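Pullulanase (Klebsiella oxytoca, PDB 2YOC) probably hydrolyses the alpha-1,6-glucosidic links of pullulan and of branched glucans, as a secreted, calcium-binding glycosyl hydrolase. Local coordinates at residues L209-T215 against A232-P236; D20-R24 against I185-Y189. All coordinates share one frame; numbering follows the deposited sequence.

Overall arrangement
Starting at the first modelled residues, the chain passes through 20-24 and runs 160 residues on before 185-189 comes back to meet it, so contact 2 closes a long loop that includes the sequence range of the pullulanase-associated domain. Contact 1 follows in series: 209-215 and 232-236 close a short loop of 16 residues carrying helix 218-223. The two neither nest nor cross. The centres of contact 1 and contact 2 lie about 13 Å apart. They also meet directly, since Leu209 O and Leu211 N probably bond to Leu188 N and Val186 O. Contact 1 joins two strands within the N2-domain sheet; contact 2 ties the N-terminal segment to strand 185-191 of that sheet.

Contact 1: residues L209-T215 against A232-P236; sequences LKLTPTT and AFKLP
Leu211 and Leu235 lie side by side with their side chains pointing the same way, CD2 of Leu211 resting 3.8 Å from CG of Leu235. Leu209 approaches the same residue at a slant, methyl to methyl, and crosses the Pro236 ring at about a right angle, with Leu209 CB 3.7 Å from Pro236 CG. Leu211 also sets its CB against CB of Phe233 (3.8 Å). CD2 of the Phe233 ring lies obliquely by Pro213 CA, and the side chains of these two residues share a face of the sheet.

Thr212 and Lys234, on the other face, run alongside each other. With chi1 at 82°, OG1 of Thr212 sits between backbone N and carbonyl carbon, 3.4 Å from Lys234 CB. These two residues form an antiparallel hydrogen-bonded pair: Thr212 N to Lys234 O is 3.1 Å and Lys234 N to Thr212 O is 2.7 Å. Thr214 N adds a bond to Ala232 O, and its CG2 packs against Lys234 N and CB.

Strands 212-214 and 185-191 end the strand order of the mixed N2-domain sheet, yet 209-211 bonds across to 185-191; strand 232-234 pairs onward with 174-176, and Leu211 and Phe233 both pack on Val186.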
# COMPACT_ATOMS: atom_id res chain seq x y z
N LEU B 209 -33.44 19.11 -46.81
CA LEU B 209 -32.24 19.95 -46.89
C LEU B 209 -31.06 19.01 -47.12
O LEU B 209 -31.02 17.91 -46.53
CB LEU B 209 -31.98 20.76 -45.62
CG LEU B 209 -33.07 21.62 -44.98
CD1 LEU B 209 -32.54 22.23 -43.71
CD2 LEU B 209 -33.55 22.72 -45.90
N LYS B 210 -30.09 19.42 -47.94
CA LYS B 210 -28.93 18.58 -48.19
C LYS B 210 -27.87 18.79 -47.10
O LYS B 210 -27.51 19.93 -46.78
CB LYS B 210 -28.39 18.74 -49.63
CG LYS B 210 -27.13 17.92 -50.00
CD LYS B 210 -27.41 16.43 -50.31
CE LYS B 210 -26.15 15.58 -50.30
NZ LYS B 210 -25.98 14.80 -49.03
N LEU B 211 -27.42 17.69 -46.49
CA LEU B 211 -26.40 17.77 -45.46
C LEU B 211 -25.02 17.43 -46.03
O LEU B 211 -24.92 16.60 -46.93
CB LEU B 211 -26.75 16.92 -44.22
CG LEU B 211 -28.11 17.19 -43.59
CD1 LEU B 211 -28.41 16.16 -42.56
CD2 LEU B 211 -28.16 18.59 -42.97
N THR B 212 -23.99 18.12 -45.57
CA THR B 212 -22.63 17.95 -46.08
C THR B 212 -21.73 17.55 -44.94
O THR B 212 -21.85 18.15 -43.86
CB THR B 212 -22.11 19.25 -46.76
OG1 THR B 212 -21.62 20.15 -45.76
CG2 THR B 212 -23.16 19.94 -47.68
N PRO B 213 -20.80 16.58 -45.13
CA PRO B 213 -19.92 16.18 -44.02
C PRO B 213 -19.04 17.32 -43.51
O PRO B 213 -18.46 18.08 -44.29
CB PRO B 213 -19.10 15.04 -44.61
CG PRO B 213 -19.17 15.24 -46.09
CD PRO B 213 -20.53 15.78 -46.34
N THR B 214 -19.02 17.47 -42.19
CA THR B 214 -18.21 18.48 -41.49
C THR B 214 -17.57 17.88 -40.24
O THR B 214 -17.73 16.69 -39.96
CB THR B 214 -18.99 19.79 -41.24
OG1 THR B 214 -18.05 20.82 -40.92
CG2 THR B 214 -20.08 19.66 -40.15
N THR B 215 -16.83 18.70 -39.52
CA THR B 215 -16.21 18.27 -38.29
C THR B 215 -16.86 18.91 -37.07
O THR B 215 -17.23 20.09 -37.12
CB THR B 215 -14.69 18.40 -38.37
OG1 THR B 215 -14.34 19.66 -38.93
CG2 THR B 215 -14.05 17.29 -39.21
N ALA B 232 -20.45 14.39 -37.89
CA ALA B 232 -20.98 15.76 -38.05
C ALA B 232 -21.40 16.09 -39.48
O ALA B 232 -20.69 15.74 -40.43
CB ALA B 232 -19.98 16.79 -37.54
N PHE B 233 -22.55 16.79 -39.63
CA PHE B 233 -23.10 17.25 -40.91
C PHE B 233 -23.52 18.71 -40.84
O PHE B 233 -24.25 19.10 -39.92
CB PHE B 233 -24.28 16.39 -41.37
CG PHE B 233 -23.94 14.92 -41.48
CD1 PHE B 233 -24.08 14.08 -40.39
CD2 PHE B 233 -23.45 14.39 -42.67
CE1 PHE B 233 -23.75 12.72 -40.49
CE2 PHE B 233 -23.13 13.04 -42.76
CZ PHE B 233 -23.28 12.22 -41.67
N LYS B 234 -23.08 19.51 -41.83
CA LYS B 234 -23.39 20.94 -41.96
C LYS B 234 -24.72 21.10 -42.68
O LYS B 234 -24.94 20.44 -43.70
CB LYS B 234 -22.27 21.65 -42.75
CG LYS B 234 -22.25 23.16 -42.59
CD LYS B 234 -21.29 23.83 -43.55
CE LYS B 234 -21.05 25.31 -43.30
NZ LYS B 234 -20.17 25.59 -42.13
N LEU B 235 -25.62 21.94 -42.14
CA LEU B 235 -26.94 22.22 -42.74
C LEU B 235 -26.74 23.31 -43.78
O LEU B 235 -25.80 24.10 -43.61
CB LEU B 235 -27.93 22.75 -41.68
CG LEU B 235 -28.89 21.75 -41.06
CD1 LEU B 235 -28.25 21.04 -39.86
CD2 LEU B 235 -30.16 22.43 -40.61
N PRO B 236 -27.62 23.45 -44.82
CA PRO B 236 -27.44 24.56 -45.78
C PRO B 236 -27.55 25.93 -45.12
O PRO B 236 -28.08 26.04 -44.00
CB PRO B 236 -28.54 24.32 -46.81
CG PRO B 236 -29.52 23.48 -46.14
CD PRO B 236 -28.79 22.62 -45.19

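Contact 2: residues D20-R24 against I185-Y189; sequences DVVVR and IVRLY
Arg187 presents the end of its guanidinium to the backbone carbonyl of Val21, both terminal nitrogens converging on one oxygen. NH2 lies 2.8 Å from Val21 O and NH1 2.9 Å from it, with N-H...O angles of 148° and 142°. The bent angles follow from this shared grip, since one oxygen lying between two roughly parallel N-H bonds cannot be in line with both. Val21 O is almost exactly in the guanidinium plane, whereas seen from the carbonyl both donors are somewhat tilted from its plane.

NH1 has a second acceptor in Tyr189 OH at 2.8 Å, also close to the guanidinium plane, a bond made between two residues of the same strand. The arginine spans the distance because its chain is extended from CG to NE. Ile185 CG2 sits over one face of the guanidinium, toward its rim, and Tyr208 adds a cation-pi contact.

The strand that presents Ile185, Arg187 and Tyr189 is 185-191, at one end of the strand order of the mixed N2-domain sheet, and these alternate residues direct their side chains to the N-terminal segment. That segment adds no strand here: 20-23 runs steeply across 185-189, and the weakly bonded strand 23-24 instead pairs with 203-204.

The side chains of Asp20 and Arg187 come toward each other from opposite directions, the carboxylate plane turned 61° from the guanidinium, and make a long salt bridge, Asp20 OD1 to Arg187 NH2 at 3.8 Å. A water donates to Asp20 OD1 and accepts weakly from Arg187 NH2, while OD2 is hydrogen-bonded to Tyr208 OH.

Val23 supplies the apolar part: its CG2 touches Ile185 CG2 at 4.2 Å and lies beside Tyr189 OH and Arg187 NH1.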
# COMPACT_ATOMS: atom_id res chain seq x y z
N ASP B 20 -32.05 16.29 -59.19
CA ASP B 20 -31.71 15.81 -57.84
C ASP B 20 -32.45 14.51 -57.45
O ASP B 20 -33.69 14.43 -57.56
CB ASP B 20 -31.92 16.92 -56.79
CG ASP B 20 -30.91 16.90 -55.65
OD1 ASP B 20 -29.89 16.16 -55.76
OD2 ASP B 20 -31.13 17.63 -54.65
N VAL B 21 -31.69 13.49 -57.02
CA VAL B 21 -32.17 12.14 -56.68
C VAL B 21 -33.33 12.06 -55.68
O VAL B 21 -33.33 12.73 -54.65
CB VAL B 21 -31.01 11.18 -56.27
CG1 VAL B 21 -31.42 9.71 -56.38
CG2 VAL B 21 -29.74 11.45 -57.09
N VAL B 22 -34.32 11.22 -56.00
CA VAL B 22 -35.45 10.98 -55.12
C VAL B 22 -35.17 9.78 -54.25
O VAL B 22 -34.78 8.73 -54.77
CB VAL B 22 -36.80 10.88 -55.87
CG1 VAL B 22 -37.84 10.06 -55.09
CG2 VAL B 22 -37.33 12.27 -56.18
N VAL B 23 -35.36 9.93 -52.93
CA VAL B 23 -35.20 8.83 -51.99
C VAL B 23 -36.42 7.93 -52.10
O VAL B 23 -37.56 8.41 -52.08
CB VAL B 23 -34.87 9.31 -50.55
CG1 VAL B 23 -34.86 8.14 -49.56
CG2 VAL B 23 -33.51 10.02 -50.53
N ARG B 24 -36.18 6.65 -52.33
CA ARG B 24 -37.24 5.67 -52.51
C ARG B 24 -36.95 4.33 -51.82
O ARG B 24 -35.80 4.02 -51.51
CB ARG B 24 -37.59 5.48 -54.00
CG ARG B 24 -36.39 5.32 -54.93
CD ARG B 24 -36.81 4.77 -56.28
NE ARG B 24 -36.97 3.31 -56.30
CZ ARG B 24 -35.99 2.46 -56.58
NH1 ARG B 24 -34.76 2.90 -56.82
NH2 ARG B 24 -36.22 1.15 -56.61
N ILE B 185 -25.92 9.84 -49.90
CA ILE B 185 -27.02 10.77 -49.71
C ILE B 185 -27.34 10.93 -48.20
O ILE B 185 -27.68 9.94 -47.53
CB ILE B 185 -28.27 10.41 -50.57
CG1 ILE B 185 -28.01 10.53 -52.10
CG2 ILE B 185 -29.50 11.23 -50.14
CD1 ILE B 185 -27.58 12.00 -52.64
N VAL B 186 -27.20 12.17 -47.67
CA VAL B 186 -27.51 12.52 -46.27
C VAL B 186 -28.40 13.75 -46.30
O VAL B 186 -27.98 14.82 -46.77
CB VAL B 186 -26.27 12.65 -45.33
CG1 VAL B 186 -26.66 13.18 -43.96
CG2 VAL B 186 -25.55 11.31 -45.17
N ARG B 187 -29.64 13.60 -45.83
CA ARG B 187 -30.60 14.71 -45.87
C ARG B 187 -31.42 14.92 -44.61
O ARG B 187 -31.71 13.96 -43.88
CB ARG B 187 -31.58 14.52 -47.03
CG ARG B 187 -30.99 14.77 -48.40
CD ARG B 187 -31.84 14.05 -49.42
NE ARG B 187 -31.31 14.20 -50.77
CZ ARG B 187 -31.93 13.78 -51.87
NH1 ARG B 187 -33.12 13.20 -51.79
NH2 ARG B 187 -31.36 13.94 -53.06
N LEU B 188 -31.89 16.16 -44.42
CA LEU B 188 -32.80 16.46 -43.34
C LEU B 188 -34.21 16.75 -43.89
O LEU B 188 -34.50 17.88 -44.29
CB LEU B 188 -32.28 17.57 -42.41
CG LEU B 188 -33.12 17.89 -41.16
CD1 LEU B 188 -33.24 16.68 -40.26
CD2 LEU B 188 -32.53 19.05 -40.41
N TYR B 189 -35.05 15.71 -43.95
CA TYR B 189 -36.44 15.82 -44.40
C TYR B 189 -37.27 16.42 -43.28
O TYR B 189 -36.96 16.22 -42.11
CB TYR B 189 -36.99 14.43 -44.81
CG TYR B 189 -36.51 13.97 -46.18
CD1 TYR B 189 -35.21 13.49 -46.37
CD2 TYR B 189 -37.35 14.04 -47.29
CE1 TYR B 189 -34.76 13.10 -47.63
CE2 TYR B 189 -36.91 13.64 -48.55
CZ TYR B 189 -35.61 13.18 -48.72
OH TYR B 189 -35.19 12.79 -49.97
O HOH W 1 -28.29 15.31 -53.11